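Local coordinates for protein ribonucleoside-diphosphate reductase (Pseudomonas aeruginosa, PDB 5IM3) that probably catalyses the reduction of ribonucleoside diphosphates to the deoxyribonucleotides needed for DNA synthesis, and binds the allosteric nucleotide dATP, at residues 887-890 with 891-895; 548-551 with 552-555. All coordinates share one frame; numbering follows the deposited sequence.

Contact 1 (887-890 with 891-895); sequences KLDV and TYRMA
Helix 885-897, which connects strands 878-881 and 906-909 in the barrel domain, carries an i to i+4 salt bridge between Asp889 and Arg893. Asp889 OD1 receives Arg893 NE at 2.7 Å, on the syn side of the carboxylate but 25° out of its plane. The two flat groups are turned 63° apart; OD1 alone is hydrogen-bonded to the arginine, Asp889 OD2 lying 3.5 Å from Arg893 NH2. With CG anti to the backbone N (chi1 -176°), the carboxylate of Asp889 is brought round to the extended arginine chain. Beyond the bridge, the guanidinium makes a cation-pi contact with Phe496.

On the far side of the helix from the salt bridge, Lys887 O accepts two bonds from Thr891, one from N at 3.1 Å and one from OG1 at 2.8 Å, which arrive from opposite faces of the carbonyl plane. The hydroxyl of the buried Thr891 thus finds its acceptor within its own helix. Leu888 and Tyr892 point the same way, and Leu888 CD2 meets the ring edge at CE2, 3.9 Å away, in the ring plane. Asp889 OD1 takes N-H groups from Arg893 and the Trp548 indole, two donors that would be expected to favour the ionised carboxylate.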
ATOM      1  N   LYS A 887      10.050 -14.270  11.796  1.00 69.55           N
ATOM      2  CA  LYS A 887      11.137 -15.193  11.498  1.00 69.92           C
ATOM      3  C   LYS A 887      12.457 -14.711  12.090  1.00 67.61           C
ATOM      4  O   LYS A 887      13.271 -15.528  12.535  1.00 64.79           O
ATOM      5  CB  LYS A 887      11.256 -15.389   9.988  1.00 73.20           C
ATOM      6  CG  LYS A 887      12.049 -16.625   9.601  1.00 74.91           C
ATOM      7  CD  LYS A 887      12.125 -16.813   8.089  1.00 75.22           C
ATOM      8  CE  LYS A 887      10.961 -17.622   7.550  1.00 78.94           C
ATOM      9  NZ  LYS A 887      11.277 -18.170   6.201  1.00 80.57           N
ATOM     10  N   LEU A 888      12.686 -13.396  12.124  1.00 63.57           N
ATOM     11  CA  LEU A 888      13.879 -12.880  12.786  1.00 60.98           C
ATOM     12  C   LEU A 888      13.828 -13.138  14.284  1.00 58.31           C
ATOM     13  O   LEU A 888      14.855 -13.431  14.906  1.00 53.77           O
ATOM     14  CB  LEU A 888      14.035 -11.384  12.512  1.00 63.42           C
ATOM     15  CG  LEU A 888      14.369 -10.989  11.075  1.00 65.05           C
ATOM     16  CD1 LEU A 888      14.490  -9.487  10.958  1.00 66.70           C
ATOM     17  CD2 LEU A 888      15.659 -11.648  10.625  1.00 64.16           C
ATOM     18  N   ASP A 889      12.640 -13.036  14.880  1.00 60.37           N
ATOM     19  CA  ASP A 889      12.507 -13.277  16.312  1.00 60.48           C
ATOM     20  C   ASP A 889      12.917 -14.703  16.662  1.00 60.24           C
ATOM     21  O   ASP A 889      13.791 -14.918  17.510  1.00 55.00           O
ATOM     22  CB  ASP A 889      11.069 -12.995  16.750  1.00 62.76           C
ATOM     23  CG  ASP A 889      10.872 -13.140  18.243  1.00 65.15           C
ATOM     24  OD1 ASP A 889      11.873 -13.151  18.984  1.00 66.53           O
ATOM     25  OD2 ASP A 889       9.710 -13.238  18.680  1.00 70.90           O
ATOM     26  N   VAL A 890      12.308 -15.692  16.001  1.00 63.88           N
ATOM     27  CA  VAL A 890      12.608 -17.091  16.300  1.00 65.28           C
ATOM     28  C   VAL A 890      14.072 -17.403  16.029  1.00 64.21           C
ATOM     29  O   VAL A 890      14.686 -18.206  16.742  1.00 66.27           O
ATOM     30  CB  VAL A 890      11.674 -18.023  15.497  1.00 70.81           C
ATOM     31  CG1 VAL A 890      11.820 -17.786  14.003  1.00 69.55           C
ATOM     32  CG2 VAL A 890      11.946 -19.488  15.825  1.00 71.41           C
ATOM     33  N   THR A 891      14.662 -16.775  15.010  1.00 60.37           N
ATOM     34  CA  THR A 891      16.053 -17.062  14.673  1.00 55.11           C
ATOM     35  C   THR A 891      17.000 -16.572  15.762  1.00 56.15           C
ATOM     36  O   THR A 891      17.829 -17.337  16.267  1.00 56.24           O
ATOM     37  CB  THR A 891      16.411 -16.423  13.332  1.00 54.15           C
ATOM     38  OG1 THR A 891      15.660 -17.051  12.288  1.00 56.34           O
ATOM     39  CG2 THR A 891      17.906 -16.567  13.037  1.00 52.96           C
ATOM     40  N   TYR A 892      16.907 -15.293  16.129  1.00 55.68           N
ATOM     41  CA  TYR A 892      17.868 -14.735  17.072  1.00 54.67           C
ATOM     42  C   TYR A 892      17.544 -15.080  18.520  1.00 54.57           C
ATOM     43  O   TYR A 892      18.429 -14.979  19.377  1.00 54.79           O
ATOM     44  CB  TYR A 892      17.971 -13.224  16.865  1.00 53.22           C
ATOM     45  CG  TYR A 892      18.649 -12.896  15.554  1.00 52.37           C
ATOM     46  CD1 TYR A 892      20.033 -12.957  15.435  1.00 50.24           C
ATOM     47  CD2 TYR A 892      17.909 -12.568  14.426  1.00 53.58           C
ATOM     48  CE1 TYR A 892      20.661 -12.678  14.236  1.00 51.49           C
ATOM     49  CE2 TYR A 892      18.528 -12.288  13.219  1.00 52.53           C
ATOM     50  CZ  TYR A 892      19.902 -12.347  13.127  1.00 53.51           C
ATOM     51  OH  TYR A 892      20.523 -12.068  11.927  1.00 53.09           O
ATOM     52  N   ARG A 893      16.311 -15.497  18.812  1.00 57.43           N
ATOM     53  CA  ARG A 893      16.056 -16.195  20.067  1.00 59.51           C
ATOM     54  C   ARG A 893      16.804 -17.522  20.102  1.00 60.91           C
ATOM     55  O   ARG A 893      17.424 -17.870  21.113  1.00 60.38           O
ATOM     56  CB  ARG A 893      14.558 -16.443  20.254  1.00 61.29           C
ATOM     57  CG  ARG A 893      13.742 -15.223  20.634  1.00 61.90           C
ATOM     58  CD  ARG A 893      12.385 -15.635  21.186  1.00 63.89           C
ATOM     59  NE  ARG A 893      11.466 -14.505  21.299  1.00 64.29           N
ATOM     60  CZ  ARG A 893      10.450 -14.444  22.154  1.00 67.80           C
ATOM     61  NH1 ARG A 893      10.216 -15.447  22.994  1.00 70.00           N
ATOM     62  NH2 ARG A 893       9.670 -13.371  22.182  1.00 68.28           N
ATOM     63  N   MET A 894      16.748 -18.277  19.002  1.00 63.04           N
ATOM     64  CA  MET A 894      17.433 -19.563  18.936  1.00 62.09           C
ATOM     65  C   MET A 894      18.939 -19.391  19.080  1.00 58.49           C
ATOM     66  O   MET A 894      19.595 -20.168  19.783  1.00 58.57           O
ATOM     67  CB  MET A 894      17.092 -20.261  17.618  1.00 64.17           C
ATOM     68  CG  MET A 894      17.808 -21.586  17.391  1.00 66.75           C
ATOM     69  SD  MET A 894      17.517 -22.250  15.737  1.00 70.60           S
ATOM     70  CE  MET A 894      18.438 -23.783  15.831  1.00 71.00           C
ATOM     71  N   ALA A 895      19.506 -18.384  18.412  1.00 51.49           N
ATOM     72  CA  ALA A 895      20.941 -18.137  18.518  1.00 50.36           C
ATOM     73  C   ALA A 895      21.357 -17.931  19.968  1.00 49.72           C
ATOM     74  O   ALA A 895      22.373 -18.478  20.417  1.00 48.17           O
ATOM     75  CB  ALA A 895      21.326 -16.921  17.676  1.00 48.11           C
TER

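Contact 2 (548-551 with 552-555); sequences WRKM and LSML
This is an aromatic-aliphatic i to i+4 contact within helix 544-558 of the barrel domain, on the buried side where Trp548 and Leu552 face strand 562-565 and helix 885-897. The leucine lies across one face of the indole. Its CD2 sits 4.1 Å from the centroid of the Trp548 six-membered ring and only 17° off the ring normal, a CH-pi contact. The other methyl, CD1, covers the same face toward the pyrrole edge and comes within 3.4 Å of Trp548 NE1. Both branches therefore rest on the indole; with CG of Trp548 anti to the backbone N (chi1 175°), the ring system extends toward the following turn, where Leu552 meets it. The indole N-H goes to Asp889 OD1. Helix 489-496 adds Phe491, Met492 and Val495 to the surroundings of the tryptophan.

On the more polar flank, Lys550 O takes two donors from the same face of its plane: Met554 N at 3.0 Å and Ser553 OG at 2.9 Å. The hydroxyl comes in steeply, at a C=O...O angle of 109°, while the amide keeps the usual helical i to i+4 bond. The Lys550 chain bends at chi2 and brings NZ to 3.9 Å from Met554 CE, but the ammonium pairs with Glu466 in a salt bridge. Polar and apolar demands are thus divided round the helix: the Ser553 hydroxyl is bonded to the carbonyl of Lys550 in the preceding turn, and the indole offers a face to leucine while its N-H is directed to the neighbouring helix 885-897.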
ATOM      1  N   TRP A 548      13.292  -5.124  21.654  1.00 48.71           N
ATOM      2  CA  TRP A 548      13.742  -6.257  20.854  1.00 48.93           C
ATOM      3  C   TRP A 548      13.221  -6.157  19.424  1.00 51.43           C
ATOM      4  O   TRP A 548      13.977  -6.331  18.460  1.00 50.08           O
ATOM      5  CB  TRP A 548      13.278  -7.550  21.527  1.00 49.57           C
ATOM      6  CG  TRP A 548      13.560  -8.821  20.785  1.00 49.31           C
ATOM      7  CD1 TRP A 548      12.638  -9.683  20.262  1.00 50.78           C
ATOM      8  CD2 TRP A 548      14.844  -9.392  20.508  1.00 48.92           C
ATOM      9  NE1 TRP A 548      13.269 -10.750  19.671  1.00 51.07           N
ATOM     10  CE2 TRP A 548      14.624 -10.596  19.807  1.00 50.91           C
ATOM     11  CE3 TRP A 548      16.158  -9.002  20.779  1.00 48.53           C
ATOM     12  CZ2 TRP A 548      15.668 -11.411  19.374  1.00 48.42           C
ATOM     13  CZ3 TRP A 548      17.195  -9.815  20.345  1.00 47.60           C
ATOM     14  CH2 TRP A 548      16.942 -11.002  19.651  1.00 47.78           C
ATOM     15  N   ARG A 549      11.929  -5.851  19.267  1.00 51.90           N
ATOM     16  CA  ARG A 549      11.353  -5.695  17.933  1.00 54.22           C
ATOM     17  C   ARG A 549      12.043  -4.577  17.161  1.00 50.64           C
ATOM     18  O   ARG A 549      12.317  -4.718  15.963  1.00 48.12           O
ATOM     19  CB  ARG A 549       9.849  -5.425  18.043  1.00 58.07           C
ATOM     20  CG  ARG A 549       9.169  -5.089  16.722  1.00 61.22           C
ATOM     21  CD  ARG A 549       7.668  -4.857  16.892  1.00 66.99           C
ATOM     22  NE  ARG A 549       6.941  -6.092  17.181  1.00 70.78           N
ATOM     23  CZ  ARG A 549       5.616  -6.213  17.137  1.00 76.79           C
ATOM     24  NH1 ARG A 549       4.857  -5.172  16.812  1.00 78.88           N
ATOM     25  NH2 ARG A 549       5.042  -7.380  17.413  1.00 78.52           N
ATOM     26  N   LYS A 550      12.325  -3.456  17.828  1.00 52.79           N
ATOM     27  CA  LYS A 550      13.030  -2.360  17.170  1.00 53.40           C
ATOM     28  C   LYS A 550      14.430  -2.790  16.747  1.00 52.70           C
ATOM     29  O   LYS A 550      14.898  -2.430  15.659  1.00 52.08           O
ATOM     30  CB  LYS A 550      13.094  -1.152  18.104  1.00 55.75           C
ATOM     31  CG  LYS A 550      13.763   0.079  17.509  1.00 56.22           C
ATOM     32  CD  LYS A 550      12.936   0.665  16.377  1.00 60.10           C
ATOM     33  CE  LYS A 550      13.490   2.002  15.924  1.00 60.84           C
ATOM     34  NZ  LYS A 550      12.708   2.570  14.792  1.00 64.28           N
ATOM     35  N   MET A 551      15.112  -3.563  17.593  1.00 47.50           N
ATOM     36  CA  MET A 551      16.447  -4.039  17.252  1.00 47.34           C
ATOM     37  C   MET A 551      16.417  -4.916  16.006  1.00 47.31           C
ATOM     38  O   MET A 551      17.278  -4.789  15.129  1.00 46.82           O
ATOM     39  CB  MET A 551      17.045  -4.799  18.439  1.00 45.72           C
ATOM     40  CG  MET A 551      17.272  -3.933  19.675  1.00 47.34           C
ATOM     41  SD  MET A 551      17.383  -4.873  21.212  1.00 48.74           S
ATOM     42  CE  MET A 551      18.865  -5.846  20.921  1.00 48.29           C
ATOM     43  N   LEU A 552      15.427  -5.807  15.900  1.00 49.05           N
ATOM     44  CA  LEU A 552      15.378  -6.701  14.746  1.00 49.70           C
ATOM     45  C   LEU A 552      14.937  -5.971  13.483  1.00 48.08           C
ATOM     46  O   LEU A 552      15.412  -6.296  12.390  1.00 49.24           O
ATOM     47  CB  LEU A 552      14.452  -7.883  15.031  1.00 49.01           C
ATOM     48  CG  LEU A 552      14.856  -8.755  16.224  1.00 49.97           C
ATOM     49  CD1 LEU A 552      13.878  -9.911  16.383  1.00 50.68           C
ATOM     50  CD2 LEU A 552      16.289  -9.273  16.089  1.00 49.18           C
ATOM     51  N   SER A 553      14.056  -4.979  13.607  1.00 46.74           N
ATOM     52  CA  SER A 553      13.619  -4.244  12.425  1.00 48.69           C
ATOM     53  C   SER A 553      14.744  -3.387  11.861  1.00 47.67           C
ATOM     54  O   SER A 553      14.862  -3.237  10.639  1.00 46.19           O
ATOM     55  CB  SER A 553      12.395  -3.386  12.755  1.00 50.58           C
ATOM     56  OG  SER A 553      12.725  -2.361  13.669  1.00 57.55           O
ATOM     57  N   MET A 554      15.587  -2.815  12.731  1.00 47.09           N
ATOM     58  CA  MET A 554      16.741  -2.061  12.246  1.00 45.15           C
ATOM     59  C   MET A 554      17.777  -2.985  11.619  1.00 44.46           C
ATOM     60  O   MET A 554      18.358  -2.658  10.578  1.00 44.52           O
ATOM     61  CB  MET A 554      17.370  -1.258  13.386  1.00 45.36           C
ATOM     62  CG  MET A 554      16.557  -0.051  13.833  1.00 46.50           C
ATOM     63  SD  MET A 554      16.301   1.157  12.518  1.00 51.95           S
ATOM     64  CE  MET A 554      14.649   0.708  11.964  1.00 50.41           C
ATOM     65  N   LEU A 555      18.031  -4.137  12.241  1.00 45.70           N
ATOM     66  CA  LEU A 555      18.912  -5.123  11.625  1.00 46.39           C
ATOM     67  C   LEU A 555      18.397  -5.524  10.246  1.00 48.40           C
ATOM     68  O   LEU A 555      19.182  -5.701   9.307  1.00 48.44           O
ATOM     69  CB  LEU A 555      19.043  -6.345  12.537  1.00 45.86           C
ATOM     70  CG  LEU A 555      19.940  -7.491  12.053  1.00 46.98           C
ATOM     71  CD1 LEU A 555      21.391  -7.047  11.966  1.00 46.19           C
ATOM     72  CD2 LEU A 555      19.811  -8.696  12.971  1.00 48.70           C
TER

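How the contacts relate
Contact 2 comes first along the chain and contact 1 more than 300 residues later, yet their centres lie about 11 Å apart, because helices 544-558 and 885-897 pack against each other within the barrel domain. A probable hydrogen bond joins them, with Trp548 NE1 2.9 Å from Asp889 OD1. Beside it lie van der Waals contacts: Leu552 CD1 approaches Asp889 CA at 3.6 Å, and Leu555 CD2 lies the same distance from Tyr892 OH. Each helix contributes side chains that also meet along its own length to the interface between the two, tying two sequence-distant parts of one domain together, away from the dATP sites.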